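Local coordinates for protein superoxide dismutase (Chaetomium thermophilum, PDB 4BR6) that probably protects cells from radicals as a manganese superoxide dismutase, converting superoxide into hydrogen peroxide and molecular oxygen, at residues 115-120 with 140-145. Numbering follows the deposited sequence.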
loop_
_atom_site.group_PDB
_atom_site.type_symbol
_atom_site.label_atom_id
_atom_site.label_comp_id
_atom_site.label_asym_id
_atom_site.label_seq_id
_atom_site.Cartn_x
_atom_site.Cartn_y
_atom_site.Cartn_z
ATOM N N ASN B 115 7.346 -22.052 1.101
ATOM C CA ASN B 115 6.616 -22.211 2.350
ATOM C C ASN B 115 6.873 -21.065 3.325
ATOM O O ASN B 115 5.961 -20.595 3.986
ATOM C CB ASN B 115 6.965 -23.549 3.007
ATOM C CG ASN B 115 6.277 -24.728 2.330
ATOM O OD1 ASN B 115 5.329 -24.554 1.567
ATOM N ND2 ASN B 115 6.741 -25.931 2.623
ATOM N N ALA B 116 8.116 -20.610 3.408
ATOM C CA ALA B 116 8.445 -19.459 4.238
ATOM C C ALA B 116 7.765 -18.193 3.720
ATOM O O ALA B 116 7.207 -17.416 4.493
ATOM C CB ALA B 116 9.948 -19.262 4.294
ATOM N N ALA B 117 7.823 -17.981 2.409
ATOM C CA ALA B 117 7.218 -16.807 1.792
ATOM C C ALA B 117 5.729 -16.757 2.075
ATOM O O ALA B 117 5.182 -15.692 2.312
ATOM C CB ALA B 117 7.448 -16.821 0.305
ATOM N N LEU B 118 5.077 -17.914 2.044
ATOM C CA LEU B 118 3.651 -17.987 2.321
ATOM C C LEU B 118 3.409 -17.622 3.776
ATOM O O LEU B 118 2.475 -16.876 4.095
ATOM C CB LEU B 118 3.133 -19.390 2.032
ATOM C CG LEU B 118 3.056 -19.798 0.558
ATOM C CD1 LEU B 118 3.130 -21.321 0.447
ATOM C CD2 LEU B 118 1.771 -19.252 -0.123
ATOM N N THR B 119 4.269 -18.152 4.648
ATOM C CA THR B 119 4.182 -17.942 6.097
ATOM C C THR B 119 4.405 -16.485 6.488
ATOM O O THR B 119 3.900 -16.037 7.507
ATOM C CB THR B 119 5.215 -18.835 6.857
ATOM O OG1 THR B 119 4.725 -20.179 6.933
ATOM C CG2 THR B 119 5.467 -18.334 8.274
ATOM N N GLY B 120 5.175 -15.759 5.682
ATOM C CA GLY B 120 5.518 -14.381 5.976
ATOM C C GLY B 120 4.539 -13.370 5.401
ATOM O O GLY B 120 4.701 -12.166 5.598
ATOM N N ILE B 140 10.535 -16.639 -6.341
ATOM C CA ILE B 140 9.322 -16.674 -5.538
ATOM C C ILE B 140 8.933 -15.224 -5.223
ATOM O O ILE B 140 9.735 -14.468 -4.686
ATOM C CB ILE B 140 9.556 -17.484 -4.233
ATOM C CG1 ILE B 140 9.859 -18.943 -4.572
ATOM C CG2 ILE B 140 8.348 -17.392 -3.286
ATOM C CD1 ILE B 140 10.648 -19.670 -3.495
ATOM N N VAL B 141 7.719 -14.829 -5.592
ATOM C CA VAL B 141 7.228 -13.506 -5.248
ATOM C C VAL B 141 5.981 -13.673 -4.416
ATOM O O VAL B 141 5.362 -14.734 -4.432
ATOM C CB VAL B 141 6.906 -12.655 -6.491
ATOM C CG1 VAL B 141 8.175 -12.464 -7.339
ATOM C CG2 VAL B 141 5.766 -13.286 -7.312
ATOM N N THR B 142 5.621 -12.610 -3.701
ATOM C CA THR B 142 4.369 -12.555 -2.975
ATOM C C THR B 142 3.530 -11.400 -3.536
ATOM O O THR B 142 4.068 -10.414 -4.043
ATOM C CB THR B 142 4.617 -12.361 -1.479
ATOM O OG1 THR B 142 5.436 -11.205 -1.280
ATOM C CG2 THR B 142 5.311 -13.584 -0.907
ATOM N N ARG B 143 2.214 -11.539 -3.470
ATOM C CA ARG B 143 1.310 -10.471 -3.877
ATOM C C ARG B 143 0.272 -10.277 -2.784
ATOM O O ARG B 143 -0.196 -11.248 -2.199
ATOM C CB ARG B 143 0.646 -10.824 -5.211
ATOM C CG ARG B 143 1.624 -10.892 -6.366
ATOM C CD ARG B 143 1.949 -9.499 -6.888
ATOM N NE ARG B 143 2.897 -9.505 -8.001
ATOM C CZ ARG B 143 4.225 -9.543 -7.870
ATOM N NH1 ARG B 143 4.793 -9.605 -6.676
ATOM N NH2 ARG B 143 4.995 -9.526 -8.948
ATOM N N ALA B 144 -0.080 -9.024 -2.501
ATOM C CA ALA B 144 -1.091 -8.728 -1.491
ATOM C C ALA B 144 -2.476 -8.885 -2.108
ATOM O O ALA B 144 -2.694 -8.536 -3.266
ATOM C CB ALA B 144 -0.921 -7.314 -0.947
ATOM N N ASN B 145 -3.404 -9.415 -1.326
ATOM C CA ASN B 145 -4.801 -9.482 -1.721
ATOM C C ASN B 145 -4.959 -10.239 -3.042
ATOM O O ASN B 145 -4.646 -11.422 -3.085
ATOM C CB ASN B 145 -5.394 -8.076 -1.729
ATOM C CG ASN B 145 -5.267 -7.395 -0.378
ATOM O OD1 ASN B 145 -5.271 -8.050 0.660
ATOM N ND2 ASN B 145 -5.146 -6.084 -0.389
#
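Thr142 O, on the strand residue whose methyl meets Ala117 of the helix, accepts a hydrogen bond from Arg143 NH1 at 2.8 Å. The bond is short but bent, with an N-H...O angle of 143°; NH1 approaches from above the carbonyl plane, 44° out of it, while the oxygen stays close to the guanidinium plane. Arg143 NE bonds to Pro148 O, which fixes the guanidinium further, and Val141 CG2 lies over one face, 3.7 Å above the guanidinium plane and displaced toward its rim. No hydrogen bond joins 115-120 to 140-145, and methyl contacts make up the interface. Ala117 points its CB at the strand and meets two methyls from directions roughly at right angles: Ile140 CG2 lies 3.7 Å from Ala117 CB, and Thr142 CG2 lies 4.1 Å from the same carbon. Thr142 CG2 also comes within 3.8 Å of Ala117 O. Both strand residues direct their CB atoms at the helix, as alternation along an extended chain requires, while Val141 between them turns to the other side. The torsions select which branch arrives. In Thr142, chi1 of 54° sets OG1 between the backbone N and the carbonyl carbon and leaves CG2 to face Ala117; in Ile140, CG2 stands anti to the backbone N. Strand 138-144 is an outer strand of the three-stranded antiparallel sheet in the C-terminal domain, paired with 125-132 through Val141 and Trp128. With 104 Å² buried near the surface, the patch is small, apolar and non-directional; it adds to the packing of helix 107-119 on the sheet alongside Ile140 on Phe110, Gln113 and Met114 and Thr142 on Ile121, and does not by itself hold the helix.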